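Local atomic coordinates of serine protease (Nocardiopsis alba, PDB entry 2OUA), a protein that probably cleaves peptide bonds within proteins as a serine endopeptidase of the chymotrypsin-like S1 family, this chain being its protease domain. Residues 75-87 with 100-112. Residues are numbered along the deposited sequence; the frame is centred on the assembly and turned at random.
Sequences NLVSRYNSGGYAT and VCRSGSTTGWYCG
W109 carries most of this contact, its indole pressed against the 76-87 hairpin. Its CB sits 3.1 Å from R79 O. CG is anti to the backbone N (chi1 174°), which swings the indole across to R79. On the pyrrole side, W109 CD1 comes to 3.3 Å from S82 OG. The six-membered ring takes R79 CG squarely over one face, a CH-pi contact 3.7 Å from the centroid, while C101 CB, from W109's own hairpin, lies toward the rim of the opposite face. Farther round, W109 CZ3 meets V77 CG1 at 4.0 Å, near the ring plane. CE3 approaches S78 O, and CH2 reaches A86 CB. Beyond CG the arginine bends at chi3, and its NH1 turns back to G83 O, a bond that probably steadies the side chain over the indole.

The W109 backbone is gripped by the N81 amide: W109 N donates to N81 OD1 at 3.0 Å, nearly straight at 172°, and N81 ND2 returns a bond to a lone pair of W109 O at 3.2 Å. S103 OG donates to S78 O at 2.7 Å, beside the edge of the Y80 ring. Y80 CD1 lies 3.6 Å from CA of side-chain-less G108, CE1 nears G104 O, and OH bonds to G6 O.

The hairpin is thus fastened to the outside of the C-terminal barrel of this chymotrypsin-like fold, on strands 99-104 and 108-116. Indole packing between R79 and C101 works together with polar bonds, and the paired N81 bonds probably set where W109 sits.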
loop_
_atom_site.group_PDB
_atom_site.type_symbol
_atom_site.label_atom_id
_atom_site.label_comp_id
_atom_site.label_asym_id
_atom_site.label_seq_id
_atom_site.Cartn_x
_atom_site.Cartn_y
_atom_site.Cartn_z
ATOM N N ASN A 75 2.809 4.852 -13.006
ATOM C CA ASN A 75 3.659 5.306 -11.913
ATOM C C ASN A 75 2.850 6.368 -11.176
ATOM O O ASN A 75 3.388 7.362 -10.691
ATOM C CB ASN A 75 4.971 5.898 -12.450
ATOM C CG ASN A 75 4.796 7.287 -13.032
ATOM O OD1 ASN A 75 3.850 7.549 -13.773
ATOM N ND2 ASN A 75 5.726 8.184 -12.709
ATOM N N LEU A 76 1.546 6.133 -11.090
ATOM C CA LEU A 76 0.634 7.068 -10.446
ATOM C C LEU A 76 -0.010 6.582 -9.150
ATOM O O LEU A 76 -0.125 5.384 -8.899
ATOM C CB LEU A 76 -0.486 7.445 -11.420
ATOM C CG LEU A 76 -0.090 7.967 -12.800
ATOM C CD1 LEU A 76 -1.347 8.178 -13.642
ATOM C CD2 LEU A 76 0.687 9.265 -12.657
ATOM N N VAL A 77 -0.446 7.551 -8.351
ATOM C CA VAL A 77 -1.146 7.325 -7.092
ATOM C C VAL A 77 -2.286 8.340 -7.090
ATOM O O VAL A 77 -2.049 9.538 -7.242
ATOM C CB VAL A 77 -0.236 7.589 -5.867
ATOM C CG1 VAL A 77 -1.061 7.504 -4.568
ATOM C CG2 VAL A 77 0.899 6.577 -5.839
ATOM N N SER A 78 -3.520 7.866 -6.930
ATOM C CA SER A 78 -4.675 8.762 -6.922
ATOM C C SER A 78 -4.732 9.653 -5.690
ATOM O O SER A 78 -4.471 9.198 -4.577
ATOM C CB SER A 78 -5.972 7.959 -7.008
ATOM O OG SER A 78 -7.099 8.820 -6.960
ATOM N N ARG A 79 -5.082 10.922 -5.896
ATOM C CA ARG A 79 -5.202 11.870 -4.793
ATOM C C ARG A 79 -6.676 12.133 -4.490
ATOM O O ARG A 79 -7.021 13.045 -3.740
ATOM C CB ARG A 79 -4.472 13.175 -5.129
ATOM C CG ARG A 79 -2.972 12.973 -5.311
ATOM C CD ARG A 79 -2.254 14.244 -5.762
ATOM N NE ARG A 79 -2.161 15.255 -4.712
ATOM C CZ ARG A 79 -2.954 16.323 -4.613
ATOM N NH1 ARG A 79 -3.915 16.533 -5.506
ATOM N NH2 ARG A 79 -2.775 17.195 -3.624
ATOM N N TYR A 80 -7.537 11.315 -5.084
ATOM C CA TYR A 80 -8.981 11.399 -4.874
ATOM C C TYR A 80 -9.533 12.819 -4.673
ATOM O O TYR A 80 -9.501 13.641 -5.591
ATOM C CB TYR A 80 -9.371 10.519 -3.678
ATOM C CG TYR A 80 -9.255 9.027 -3.935
ATOM C CD1 TYR A 80 -8.116 8.308 -3.554
ATOM C CD2 TYR A 80 -10.290 8.337 -4.558
ATOM C CE1 TYR A 80 -8.026 6.926 -3.788
ATOM C CE2 TYR A 80 -10.209 6.971 -4.796
ATOM C CZ TYR A 80 -9.083 6.269 -4.411
ATOM O OH TYR A 80 -9.041 4.911 -4.648
ATOM N N ASN A 81 -10.041 13.084 -3.471
ATOM C CA ASN A 81 -10.625 14.377 -3.098
ATOM C C ASN A 81 -9.759 15.593 -3.413
ATOM O O ASN A 81 -10.275 16.677 -3.692
ATOM C CB ASN A 81 -10.953 14.380 -1.604
ATOM C CG ASN A 81 -9.846 13.748 -0.769
ATOM O OD1 ASN A 81 -9.764 12.521 -0.655
ATOM N ND2 ASN A 81 -8.975 14.586 -0.202
ATOM N N SER A 82 -8.443 15.432 -3.356
ATOM C CA SER A 82 -7.556 16.549 -3.649
ATOM C C SER A 82 -7.324 16.686 -5.149
ATOM O O SER A 82 -6.684 17.634 -5.605
ATOM C CB SER A 82 -6.229 16.374 -2.919
ATOM O OG SER A 82 -6.426 16.514 -1.522
ATOM N N GLY A 83 -7.855 15.723 -5.902
ATOM C CA GLY A 83 -7.741 15.734 -7.349
ATOM C C GLY A 83 -6.431 15.291 -7.972
ATOM O O GLY A 83 -5.353 15.419 -7.384
ATOM N N GLY A 84 -6.540 14.754 -9.181
ATOM C CA GLY A 84 -5.368 14.327 -9.917
ATOM C C GLY A 84 -4.599 13.172 -9.330
ATOM O O GLY A 84 -5.157 12.334 -8.619
ATOM N N TYR A 85 -3.303 13.134 -9.633
ATOM C CA TYR A 85 -2.438 12.063 -9.164
ATOM C C TYR A 85 -1.064 12.524 -8.725
ATOM O O TYR A 85 -0.594 13.586 -9.119
ATOM C CB TYR A 85 -2.226 11.038 -10.281
ATOM C CG TYR A 85 -3.493 10.479 -10.861
ATOM C CD1 TYR A 85 -4.225 11.193 -11.812
ATOM C CD2 TYR A 85 -3.971 9.239 -10.453
ATOM C CE1 TYR A 85 -5.405 10.680 -12.342
ATOM C CE2 TYR A 85 -5.148 8.715 -10.973
ATOM C CZ TYR A 85 -5.857 9.439 -11.917
ATOM O OH TYR A 85 -7.021 8.918 -12.431
ATOM N N ALA A 86 -0.422 11.701 -7.902
ATOM C CA ALA A 86 0.938 11.964 -7.474
ATOM C C ALA A 86 1.714 11.021 -8.384
ATOM O O ALA A 86 1.182 9.994 -8.807
ATOM C CB ALA A 86 1.134 11.567 -6.017
ATOM N N THR A 87 2.948 11.368 -8.708
ATOM C CA THR A 87 3.754 10.514 -9.569
ATOM C C THR A 87 4.835 9.828 -8.745
ATOM O O THR A 87 5.356 10.403 -7.791
ATOM C CB THR A 87 4.418 11.329 -10.690
ATOM O OG1 THR A 87 5.154 12.411 -10.113
ATOM C CG2 THR A 87 3.364 11.893 -11.629
ATOM N N VAL A 100 3.870 13.165 4.705
ATOM C CA VAL A 100 3.596 11.951 3.951
ATOM C C VAL A 100 2.091 11.916 3.723
ATOM O O VAL A 100 1.327 12.445 4.533
ATOM C CB VAL A 100 4.053 10.680 4.728
ATOM C CG1 VAL A 100 3.156 10.442 5.939
ATOM C CG2 VAL A 100 4.043 9.466 3.800
ATOM N N CYS A 101 1.663 11.334 2.611
ATOM C CA CYS A 101 0.236 11.254 2.323
ATOM C C CYS A 101 -0.154 9.821 2.023
ATOM O O CYS A 101 0.653 9.037 1.517
ATOM C CB CYS A 101 -0.137 12.126 1.121
ATOM S SG CYS A 101 0.208 13.909 1.276
ATOM N N ARG A 102 -1.405 9.494 2.329
ATOM C CA ARG A 102 -1.933 8.156 2.114
ATOM C C ARG A 102 -3.090 8.184 1.125
ATOM O O ARG A 102 -3.907 9.110 1.131
ATOM C CB ARG A 102 -2.421 7.569 3.446
ATOM C CG ARG A 102 -3.066 6.196 3.323
ATOM C CD ARG A 102 -3.820 5.819 4.588
ATOM N NE ARG A 102 -4.859 6.793 4.922
ATOM C CZ ARG A 102 -5.927 7.050 4.170
ATOM N NH1 ARG A 102 -6.119 6.405 3.025
ATOM N NH2 ARG A 102 -6.806 7.965 4.564
ATOM N N SER A 103 -3.152 7.171 0.267
ATOM C CA SER A 103 -4.231 7.068 -0.705
ATOM C C SER A 103 -4.965 5.760 -0.433
ATOM O O SER A 103 -4.354 4.695 -0.435
ATOM C CB SER A 103 -3.676 7.068 -2.133
ATOM O OG SER A 103 -4.734 6.966 -3.075
ATOM N N GLY A 104 -6.272 5.845 -0.187
ATOM C CA GLY A 104 -7.059 4.649 0.090
ATOM C C GLY A 104 -8.413 4.716 -0.591
ATOM O O GLY A 104 -8.944 5.808 -0.796
ATOM N N SER A 105 -8.988 3.563 -0.924
ATOM C CA SER A 105 -10.275 3.536 -1.619
ATOM C C SER A 105 -11.516 3.875 -0.788
ATOM O O SER A 105 -12.596 4.096 -1.346
ATOM C CB SER A 105 -10.476 2.179 -2.309
ATOM O OG SER A 105 -10.567 1.121 -1.376
ATOM N N THR A 106 -11.382 3.921 0.535
ATOM C CA THR A 106 -12.532 4.257 1.372
ATOM C C THR A 106 -12.603 5.750 1.697
ATOM O O THR A 106 -13.617 6.401 1.439
ATOM C CB THR A 106 -12.520 3.473 2.708
ATOM O OG1 THR A 106 -12.662 2.072 2.444
ATOM C CG2 THR A 106 -13.676 3.925 3.606
ATOM N N THR A 107 -11.521 6.288 2.251
ATOM C CA THR A 107 -11.476 7.691 2.657
ATOM C C THR A 107 -10.819 8.634 1.661
ATOM O O THR A 107 -11.062 9.842 1.690
ATOM C CB THR A 107 -10.733 7.837 3.985
ATOM O OG1 THR A 107 -9.403 7.317 3.837
ATOM C CG2 THR A 107 -11.457 7.075 5.087
ATOM N N GLY A 108 -9.976 8.096 0.792
ATOM C CA GLY A 108 -9.321 8.942 -0.182
ATOM C C GLY A 108 -7.885 9.309 0.147
ATOM O O GLY A 108 -7.094 8.468 0.582
ATOM N N TRP A 109 -7.568 10.585 -0.043
ATOM C CA TRP A 109 -6.223 11.118 0.156
ATOM C C TRP A 109 -6.080 11.998 1.397
ATOM O O TRP A 109 -6.684 13.065 1.485
ATOM C CB TRP A 109 -5.849 11.891 -1.119
ATOM C CG TRP A 109 -4.557 12.651 -1.131
ATOM C CD1 TRP A 109 -4.385 13.984 -0.850
ATOM C CD2 TRP A 109 -3.278 12.164 -1.558
ATOM N NE1 TRP A 109 -3.082 14.352 -1.089
ATOM C CE2 TRP A 109 -2.380 13.257 -1.523
ATOM C CE3 TRP A 109 -2.805 10.910 -1.972
ATOM C CZ2 TRP A 109 -1.034 13.134 -1.891
ATOM C CZ3 TRP A 109 -1.465 10.786 -2.336
ATOM C CH2 TRP A 109 -0.595 11.895 -2.292
ATOM N N TYR A 110 -5.287 11.532 2.359
ATOM C CA TYR A 110 -5.043 12.275 3.593
ATOM C C TYR A 110 -3.545 12.379 3.845
ATOM O O TYR A 110 -2.788 11.472 3.510
ATOM C CB TYR A 110 -5.724 11.601 4.790
ATOM C CG TYR A 110 -7.211 11.859 4.866
ATOM C CD1 TYR A 110 -8.095 11.251 3.972
ATOM C CD2 TYR A 110 -7.734 12.745 5.808
ATOM C CE1 TYR A 110 -9.465 11.519 4.015
ATOM C CE2 TYR A 110 -9.104 13.021 5.860
ATOM C CZ TYR A 110 -9.961 12.406 4.960
ATOM O OH TYR A 110 -11.311 12.681 4.997
ATOM N N CYS A 111 -3.117 13.487 4.442
ATOM C CA CYS A 111 -1.698 13.675 4.701
ATOM C C CYS A 111 -1.380 13.926 6.165
ATOM O O CYS A 111 -2.230 14.351 6.949
ATOM C CB CYS A 111 -1.161 14.833 3.862
ATOM S SG CYS A 111 -1.482 14.721 2.070
ATOM N N GLY A 112 -0.133 13.651 6.525
ATOM C CA GLY A 112 0.297 13.845 7.889
ATOM C C GLY A 112 1.805 13.855 7.979
ATOM O O GLY A 112 2.491 14.264 7.036
HETATM O O HOH W 1 -11.832 12.291 1.147
#